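Local coordinates for vacuolar protein sorting-associated protein IST1 (Saccharomyces cerevisiae, PDB 3GGY) that regulates recruitment of the ATPase VPS4 to the ESCRT-III complex during a late step of cargo sorting into multivesicular bodies, at residues I20-Y25 with V122-Q127. Residues are numbered along the deposited sequence; the frame is centred on the assembly and turned at random.
Sequences IQRLRY and VKELSQ
Arg22 and Glu124 form a salt bridge, NH1 of Arg22 to OE1 of Glu124 at 2.5 Å, joining the long first helix (8-46) of this ESCRT-III-like N-terminal domain to the turn that leads into helix 125-135. The two side chains cross at about a right angle, guanidinium and carboxylate planes 59° apart. OE2 of Glu124 lies in the guanidinium plane at its edge, 3.2 Å from NH1 of Arg22, and OE1 also comes within 3.4 Å of CG of Arg22. Arg22 is bent at chi2 (-60°, placing CD) and chi3 (-64°, placing NE), a folded chain whose CG and NH1 both lie near OE1 of Glu124. Next to the salt bridge, the two methyls of Val122 pack against helix 8-46: CG1 meets CB of Arg22 at 3.8 Å, and CG2 meets CD2 of Leu23 at 4.0 Å. Leu23 also packs on Cys77 of helix 50-82, linking this patch to the long hairpin made by the first two helices. Glu124 leans on Met18 and Cys19 one turn back along helix 8-46. A type I beta turn runs from Val122 to Leu125; within it CB of Glu124 points toward helix 8-46. On Lys123, O accepts from both N and OG of Ser126, OG approaching nearly in line with the carbonyl at 2.7 Å.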
ATOM      1  N   ILE A  20      11.285  -3.005  -5.058  1.00 15.59           N
ATOM      2  CA  ILE A  20      10.510  -4.181  -5.433  1.00 15.87           C
ATOM      3  C   ILE A  20      10.772  -5.345  -4.477  1.00 17.48           C
ATOM      4  O   ILE A  20       9.841  -6.020  -4.039  1.00 16.96           O
ATOM      5  CB  ILE A  20      10.829  -4.608  -6.882  1.00 17.03           C
ATOM      6  CG1 ILE A  20      10.293  -3.550  -7.853  1.00 17.60           C
ATOM      7  CG2 ILE A  20      10.203  -5.964  -7.183  1.00 15.36           C
ATOM      8  CD1 ILE A  20      10.668  -3.788  -9.296  1.00 17.22           C
ATOM      9  N   GLN A  21      12.037  -5.570  -4.141  1.00 17.55           N
ATOM     10  CA  GLN A  21      12.378  -6.655  -3.231  1.00 19.75           C
ATOM     11  C   GLN A  21      11.810  -6.411  -1.833  1.00 18.65           C
ATOM     12  O   GLN A  21      11.279  -7.328  -1.202  1.00 19.27           O
ATOM     13  CB  GLN A  21      13.894  -6.832  -3.162  1.00 23.09           C
ATOM     14  CG  GLN A  21      14.523  -7.363  -4.452  1.00 29.27           C
ATOM     15  CD  GLN A  21      13.930  -8.693  -4.906  1.00 31.93           C
ATOM     16  OE1 GLN A  21      12.911  -8.733  -5.602  1.00 32.80           O
ATOM     17  NE2 GLN A  21      14.565  -9.789  -4.507  1.00 33.76           N
ATOM     18  N   ARG A  22      11.912  -5.174  -1.357  1.00 16.89           N
ATOM     19  CA  ARG A  22      11.398  -4.819  -0.038  1.00 16.02           C
ATOM     20  C   ARG A  22       9.874  -4.908  -0.003  1.00 14.28           C
ATOM     21  O   ARG A  22       9.301  -5.418   0.954  1.00 14.08           O
ATOM     22  CB  ARG A  22      11.841  -3.407   0.354  1.00 20.68           C
ATOM     23  CG  ARG A  22      13.341  -3.262   0.564  1.00 24.76           C
ATOM     24  CD  ARG A  22      13.828  -4.179   1.677  1.00 30.81           C
ATOM     25  NE  ARG A  22      13.250  -3.828   2.972  1.00 35.97           N
ATOM     26  CZ  ARG A  22      13.532  -2.712   3.638  1.00 39.23           C
ATOM     27  NH1 ARG A  22      14.388  -1.833   3.135  1.00 41.06           N
ATOM     28  NH2 ARG A  22      12.958  -2.474   4.809  1.00 41.44           N
ATOM     29  N   LEU A  23       9.214  -4.405  -1.040  1.00 13.77           N
ATOM     30  CA  LEU A  23       7.755  -4.465  -1.084  1.00 13.65           C
ATOM     31  C   LEU A  23       7.275  -5.919  -1.092  1.00 14.50           C
ATOM     32  O   LEU A  23       6.321  -6.275  -0.397  1.00 15.65           O
ATOM     33  CB  LEU A  23       7.226  -3.731  -2.321  1.00 13.49           C
ATOM     34  CG  LEU A  23       7.270  -2.203  -2.209  1.00 13.35           C
ATOM     35  CD1 LEU A  23       7.104  -1.554  -3.579  1.00 14.04           C
ATOM     36  CD2 LEU A  23       6.183  -1.750  -1.263  1.00 11.10           C
ATOM     37  N   ARG A  24       7.936  -6.763  -1.877  1.00 16.32           N
ATOM     38  CA  ARG A  24       7.551  -8.173  -1.948  1.00 18.05           C
ATOM     39  C   ARG A  24       7.714  -8.839  -0.590  1.00 18.89           C
ATOM     40  O   ARG A  24       6.851  -9.602  -0.151  1.00 19.30           O
ATOM     41  CB  ARG A  24       8.406  -8.915  -2.985  1.00 18.32           C
ATOM     42  CG  ARG A  24       8.065  -8.592  -4.436  1.00 20.23           C
ATOM     43  CD  ARG A  24       8.982  -9.346  -5.397  1.00 22.50           C
ATOM     44  NE  ARG A  24       8.665  -9.064  -6.796  1.00 26.30           N
ATOM     45  CZ  ARG A  24       9.379  -9.504  -7.830  1.00 30.77           C
ATOM     46  NH1 ARG A  24      10.457 -10.250  -7.626  1.00 31.51           N
ATOM     47  NH2 ARG A  24       9.016  -9.196  -9.069  1.00 33.34           N
ATOM     48  N   TYR A  25       8.823  -8.535   0.076  1.00 19.01           N
ATOM     49  CA  TYR A  25       9.114  -9.111   1.382  1.00 20.61           C
ATOM     50  C   TYR A  25       8.116  -8.638   2.434  1.00 19.09           C
ATOM     51  O   TYR A  25       7.682  -9.416   3.286  1.00 19.44           O
ATOM     52  CB  TYR A  25      10.535  -8.744   1.813  1.00 22.81           C
ATOM     53  CG  TYR A  25      11.023  -9.521   3.012  1.00 27.49           C
ATOM     54  CD1 TYR A  25      11.141 -10.910   2.961  1.00 30.24           C
ATOM     55  CD2 TYR A  25      11.369  -8.873   4.195  1.00 29.12           C
ATOM     56  CE1 TYR A  25      11.596 -11.636   4.062  1.00 30.89           C
ATOM     57  CE2 TYR A  25      11.824  -9.589   5.304  1.00 31.40           C
ATOM     58  CZ  TYR A  25      11.934 -10.970   5.228  1.00 30.47           C
ATOM     59  OH  TYR A  25      12.381 -11.683   6.315  1.00 30.34           O
ATOM     60  N   VAL A 122       9.282   0.413   4.164  1.00 19.18           N
ATOM     61  CA  VAL A 122      10.141   0.371   2.984  1.00 18.99           C
ATOM     62  C   VAL A 122      10.815   1.737   2.856  1.00 21.09           C
ATOM     63  O   VAL A 122      10.332   2.620   2.150  1.00 18.21           O
ATOM     64  CB  VAL A 122       9.332   0.066   1.703  1.00 18.23           C
ATOM     65  CG1 VAL A 122      10.256   0.039   0.492  1.00 19.25           C
ATOM     66  CG2 VAL A 122       8.627  -1.273   1.849  1.00 19.25           C
ATOM     67  N   LYS A 123      11.939   1.897   3.550  1.00 22.13           N
ATOM     68  CA  LYS A 123      12.675   3.157   3.550  1.00 23.63           C
ATOM     69  C   LYS A 123      13.141   3.652   2.192  1.00 22.68           C
ATOM     70  O   LYS A 123      13.176   4.858   1.955  1.00 23.89           O
ATOM     71  CB  LYS A 123      13.892   3.059   4.475  1.00 25.78           C
ATOM     72  CG  LYS A 123      13.546   2.835   5.930  1.00 30.96           C
ATOM     73  CD  LYS A 123      14.791   2.847   6.803  1.00 35.18           C
ATOM     74  CE  LYS A 123      14.458   2.410   8.219  1.00 36.33           C
ATOM     75  NZ  LYS A 123      13.878   1.037   8.236  1.00 38.84           N
ATOM     76  N   GLU A 124      13.510   2.731   1.309  1.00 22.00           N
ATOM     77  CA  GLU A 124      13.999   3.092  -0.017  1.00 22.74           C
ATOM     78  C   GLU A 124      13.059   3.971  -0.837  1.00 21.50           C
ATOM     79  O   GLU A 124      13.502   4.660  -1.751  1.00 20.43           O
ATOM     80  CB  GLU A 124      14.330   1.831  -0.822  1.00 25.83           C
ATOM     81  CG  GLU A 124      15.508   1.018  -0.294  1.00 30.43           C
ATOM     82  CD  GLU A 124      15.273   0.461   1.098  1.00 32.04           C
ATOM     83  OE1 GLU A 124      14.156  -0.032   1.367  1.00 31.15           O
ATOM     84  OE2 GLU A 124      16.214   0.504   1.923  1.00 33.91           O
ATOM     85  N   LEU A 125      11.765   3.955  -0.530  1.00 18.28           N
ATOM     86  CA  LEU A 125      10.836   4.784  -1.291  1.00 16.79           C
ATOM     87  C   LEU A 125      11.227   6.257  -1.209  1.00 16.12           C
ATOM     88  O   LEU A 125      11.013   7.012  -2.159  1.00 15.27           O
ATOM     89  CB  LEU A 125       9.398   4.596  -0.790  1.00 14.62           C
ATOM     90  CG  LEU A 125       8.732   3.242  -1.061  1.00 15.19           C
ATOM     91  CD1 LEU A 125       7.397   3.189  -0.339  1.00 15.67           C
ATOM     92  CD2 LEU A 125       8.544   3.032  -2.564  1.00 15.08           C
ATOM     93  N   SER A 126      11.807   6.666  -0.082  1.00 16.55           N
ATOM     94  CA  SER A 126      12.217   8.062   0.085  1.00 18.02           C
ATOM     95  C   SER A 126      13.268   8.445  -0.952  1.00 18.80           C
ATOM     96  O   SER A 126      13.385   9.610  -1.337  1.00 18.03           O
ATOM     97  CB  SER A 126      12.764   8.302   1.499  1.00 21.84           C
ATOM     98  OG  SER A 126      13.898   7.494   1.759  1.00 27.45           O
ATOM     99  N   GLN A 127      14.034   7.460  -1.406  1.00 18.46           N
ATOM    100  CA  GLN A 127      15.064   7.695  -2.411  1.00 19.52           C
ATOM    101  C   GLN A 127      14.441   8.104  -3.740  1.00 19.41           C
ATOM    102  O   GLN A 127      15.043   8.854  -4.509  1.00 18.61           O
ATOM    103  CB  GLN A 127      15.907   6.433  -2.608  1.00 22.14           C
ATOM    104  CG  GLN A 127      16.903   6.170  -1.497  1.00 25.70           C
ATOM    105  CD  GLN A 127      17.467   4.764  -1.554  1.00 28.43           C
ATOM    106  OE1 GLN A 127      17.770   4.248  -2.631  1.00 31.98           O
ATOM    107  NE2 GLN A 127      17.618   4.140  -0.391  1.00 29.66           N
TER